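Local atomic coordinates of probable enoyl-CoA hydratase/isomerase (Pseudomonas aeruginosa, PDB entry 7BOR), a protein that binds coenzyme A through a crotonase fold and probably acts on enoyl-CoA substrates, perhaps as a delta(3)-delta(2)-enoyl-CoA isomerase. Residues Asn64-Phe69 and Val130-Thr135. Residues are numbered along the deposited sequence; the frame is centred on the assembly and turned at random.
With COA (coenzyme A), chain C.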
loop_
_atom_site.group_PDB
_atom_site.type_symbol
_atom_site.label_atom_id
_atom_site.label_comp_id
_atom_site.label_asym_id
_atom_site.label_seq_id
_atom_site.Cartn_x
_atom_site.Cartn_y
_atom_site.Cartn_z
ATOM N N ASN A 64 4.998 7.648 2.808
ATOM C CA ASN A 64 5.368 8.805 2.001
ATOM C C ASN A 64 6.636 9.456 2.522
ATOM O O ASN A 64 6.843 9.586 3.725
ATOM C CB ASN A 64 4.233 9.829 1.978
ATOM C CG ASN A 64 4.100 10.501 0.651
ATOM O OD1 ASN A 64 3.243 10.136 -0.153
ATOM N ND2 ASN A 64 4.948 11.488 0.398
ATOM N N ASP A 65 7.502 9.853 1.599
ATOM C CA ASP A 65 8.625 10.694 1.987
ATOM C C ASP A 65 8.105 11.994 2.595
ATOM O O ASP A 65 7.363 12.731 1.941
ATOM C CB ASP A 65 9.484 10.981 0.768
ATOM C CG ASP A 65 10.817 11.552 1.145
ATOM O OD1 ASP A 65 10.822 12.626 1.775
ATOM O OD2 ASP A 65 11.856 10.927 0.841
ATOM N N ILE A 66 8.481 12.273 3.841
ATOM C CA ILE A 66 7.901 13.416 4.550
ATOM C C ILE A 66 8.475 14.748 4.041
ATOM O O ILE A 66 7.774 15.769 4.007
ATOM C CB ILE A 66 8.119 13.239 6.066
ATOM C CG1 ILE A 66 7.239 12.086 6.563
ATOM C CG2 ILE A 66 7.827 14.526 6.823
ATOM C CD1 ILE A 66 7.166 11.946 8.041
ATOM N N LEU A 67 9.765 14.764 3.695
ATOM C CA LEU A 67 10.356 15.920 3.023
ATOM C C LEU A 67 9.561 16.304 1.794
ATOM O O LEU A 67 9.291 17.487 1.559
ATOM C CB LEU A 67 11.797 15.622 2.613
ATOM C CG LEU A 67 12.857 15.776 3.698
ATOM C CD1 LEU A 67 14.222 15.833 3.043
ATOM C CD2 LEU A 67 12.613 17.023 4.495
ATOM N N ASP A 68 9.203 15.312 0.971
ATOM C CA ASP A 68 8.351 15.595 -0.168
ATOM C C ASP A 68 7.061 16.257 0.285
ATOM O O ASP A 68 6.594 17.214 -0.342
ATOM C CB ASP A 68 8.061 14.315 -0.944
ATOM C CG ASP A 68 9.228 13.884 -1.812
ATOM O OD1 ASP A 68 10.407 14.002 -1.361
ATOM O OD2 ASP A 68 8.949 13.394 -2.930
ATOM N N PHE A 69 6.489 15.773 1.391
ATOM C CA PHE A 69 5.240 16.337 1.899
ATOM C C PHE A 69 5.419 17.789 2.319
ATOM O O PHE A 69 4.523 18.617 2.115
ATOM C CB PHE A 69 4.727 15.522 3.092
ATOM C CG PHE A 69 3.739 14.470 2.725
ATOM C CD1 PHE A 69 3.272 14.354 1.414
ATOM C CD2 PHE A 69 3.262 13.593 3.680
ATOM C CE1 PHE A 69 2.342 13.400 1.062
ATOM C CE2 PHE A 69 2.353 12.618 3.331
ATOM C CZ PHE A 69 1.883 12.528 2.022
ATOM N N VAL A 130 -3.246 10.852 11.867
ATOM C CA VAL A 130 -3.700 11.732 12.933
ATOM C C VAL A 130 -2.542 12.228 13.797
ATOM O O VAL A 130 -2.523 13.389 14.239
ATOM C CB VAL A 130 -4.766 10.973 13.747
ATOM C CG1 VAL A 130 -4.087 9.767 14.598
ATOM C CG2 VAL A 130 -5.524 11.902 14.593
ATOM N N ASN A 131 -1.563 11.366 14.073
ATOM C CA ASN A 131 -0.399 11.824 14.810
ATOM C C ASN A 131 0.333 12.960 14.092
ATOM O O ASN A 131 1.064 13.712 14.746
ATOM C CB ASN A 131 0.563 10.667 15.036
ATOM C CG ASN A 131 -0.152 9.408 15.500
ATOM O OD1 ASN A 131 -0.771 8.654 14.704
ATOM N ND2 ASN A 131 -0.131 9.209 16.797
ATOM N N LEU A 132 0.176 13.080 12.776
ATOM C CA LEU A 132 0.900 14.055 11.968
ATOM C C LEU A 132 0.003 15.201 11.520
ATOM O O LEU A 132 0.323 15.899 10.550
ATOM C CB LEU A 132 1.520 13.359 10.761
ATOM C CG LEU A 132 2.603 12.321 11.033
ATOM C CD1 LEU A 132 3.039 11.569 9.766
ATOM C CD2 LEU A 132 3.807 12.971 11.741
ATOM N N GLY A 133 -1.125 15.393 12.199
ATOM C CA GLY A 133 -2.098 16.385 11.799
ATOM C C GLY A 133 -2.763 16.106 10.478
ATOM O O GLY A 133 -3.349 17.013 9.878
ATOM N N LEU A 134 -2.745 14.855 10.041
ATOM C CA LEU A 134 -3.324 14.446 8.786
ATOM C C LEU A 134 -4.534 13.547 9.036
ATOM O O LEU A 134 -4.922 13.296 10.170
ATOM C CB LEU A 134 -2.245 13.777 7.931
ATOM C CG LEU A 134 -1.068 14.715 7.585
ATOM C CD1 LEU A 134 0.117 13.946 6.988
ATOM C CD2 LEU A 134 -1.518 15.809 6.626
ATOM N N THR A 135 -5.104 13.036 7.958
ATOM C CA THR A 135 -6.366 12.309 8.011
ATOM C C THR A 135 -6.239 11.055 7.136
ATOM O O THR A 135 -5.240 10.883 6.424
ATOM C CB THR A 135 -7.521 13.206 7.540
ATOM O OG1 THR A 135 -7.107 13.910 6.365
ATOM C CG2 THR A 135 -7.927 14.188 8.609
HETATM N N1A COA C . 10.214 10.252 5.215
HETATM C C2A COA C . 11.452 10.818 5.157
HETATM N N3A COA C . 12.526 10.249 5.784
HETATM C C4A COA C . 12.307 9.098 6.442
HETATM C C5A COA C . 11.091 8.518 6.509
HETATM C C6A COA C . 10.019 9.117 5.880
HETATM N N6A COA C . 8.635 8.626 5.833
HETATM N N7A COA C . 11.180 7.376 7.247
HETATM C C8A COA C . 12.458 7.233 7.658
HETATM N N9A COA C . 13.086 8.294 7.163
HETATM C C1B COA C . 14.541 8.412 7.391
HETATM C C2B COA C . 14.945 9.069 8.810
HETATM O O2B COA C . 14.680 10.526 8.732
HETATM C C3B COA C . 16.199 8.718 8.864
HETATM O O3B COA C . 17.023 9.568 7.961
HETATM P P3B COA C . 18.621 9.764 8.170
HETATM O O7A COA C . 19.292 8.460 8.554
HETATM O O8A COA C . 18.798 10.794 9.253
HETATM O O9A COA C . 19.184 10.217 6.856
HETATM C C4B COA C . 16.305 7.291 8.270
HETATM O O4B COA C . 15.130 7.243 7.272
HETATM C C5B COA C . 16.176 6.247 9.215
HETATM O O5B COA C . 14.881 6.360 9.713
HETATM P P1A COA C . 14.640 6.183 11.319
HETATM O O1A COA C . 13.318 6.779 11.759
HETATM O O2A COA C . 15.743 6.775 12.168
HETATM O O3A COA C . 14.673 4.550 11.542
HETATM P P2A COA C . 13.754 3.938 12.769
HETATM O O4A COA C . 14.098 2.456 12.883
HETATM O O5A COA C . 14.094 4.774 13.965
HETATM O O6A COA C . 12.134 4.183 12.487
HETATM C CBP COA C . 10.043 4.064 11.321
HETATM C CCP COA C . 11.461 3.406 11.482
HETATM C CDP COA C . 9.407 3.601 9.962
HETATM C CEP COA C . 9.118 3.648 12.492
HETATM C CAP COA C . 10.344 5.596 11.386
HETATM O OAP COA C . 11.311 5.868 10.418
HETATM C C9P COA C . 9.125 6.462 11.068
HETATM O O9P COA C . 8.230 6.617 11.846
HETATM N N8P COA C . 9.146 7.118 9.743
HETATM C C7P COA C . 8.046 7.970 9.287
HETATM C C6P COA C . 6.707 7.176 9.230
HETATM C C5P COA C . 5.642 8.192 8.705
HETATM O O5P COA C . 5.195 9.049 9.385
HETATM N N4P COA C . 5.201 8.043 7.330
HETATM C C3P COA C . 4.258 8.986 6.782
HETATM C C2P COA C . 2.857 8.653 7.225
HETATM S S1P COA C . 1.848 9.915 6.414
#
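I66 brings its CD1 methyl within 4.5 Å of CD1 of L132, and the pantetheine arm of coenzyme A runs past both leucine and isoleucine. L132 CD1 lies 3.3 Å from the amide oxygen O5P of coenzyme A, while I66 CD1 lies 3.8 Å from the same oxygen. Branched apolar side chains suit this wall, since they fill the gap between helix and loop without needing a hydrogen-bond partner. With CG1 anti to the carbonyl carbon (chi1 -70°), I66 also lays its inner methylene beside the adenine. F69 CE2 meets L134 CD1 obliquely; the same CE2 lies 4.1 Å from the thiol sulfur S1P of coenzyme A. A flat ring suits this place, offering its edge to S1P and a face to N64 ND2. Such a bent coenzyme A, its adenine read by backbone atoms of a loop entering a short helix, is characteristic of the crotonase fold. Here N6A donates to N64 O at 2.9 Å, and I66 N donates to N1A, a nearly straight bond (168°). D65 is the N-cap, where a short carboxylate can accept from a first-turn amide that lacks a carbonyl acceptor within the helix: OD1 takes D68 N, and OD2 forms a salt bridge with R20. An amide suits position 64 because ND2, 3.3 Å above the F69 ring near its rim, also donates to D65 O. Helix 236-245 brings L242 onto I66 and F69, and A238 onto L134.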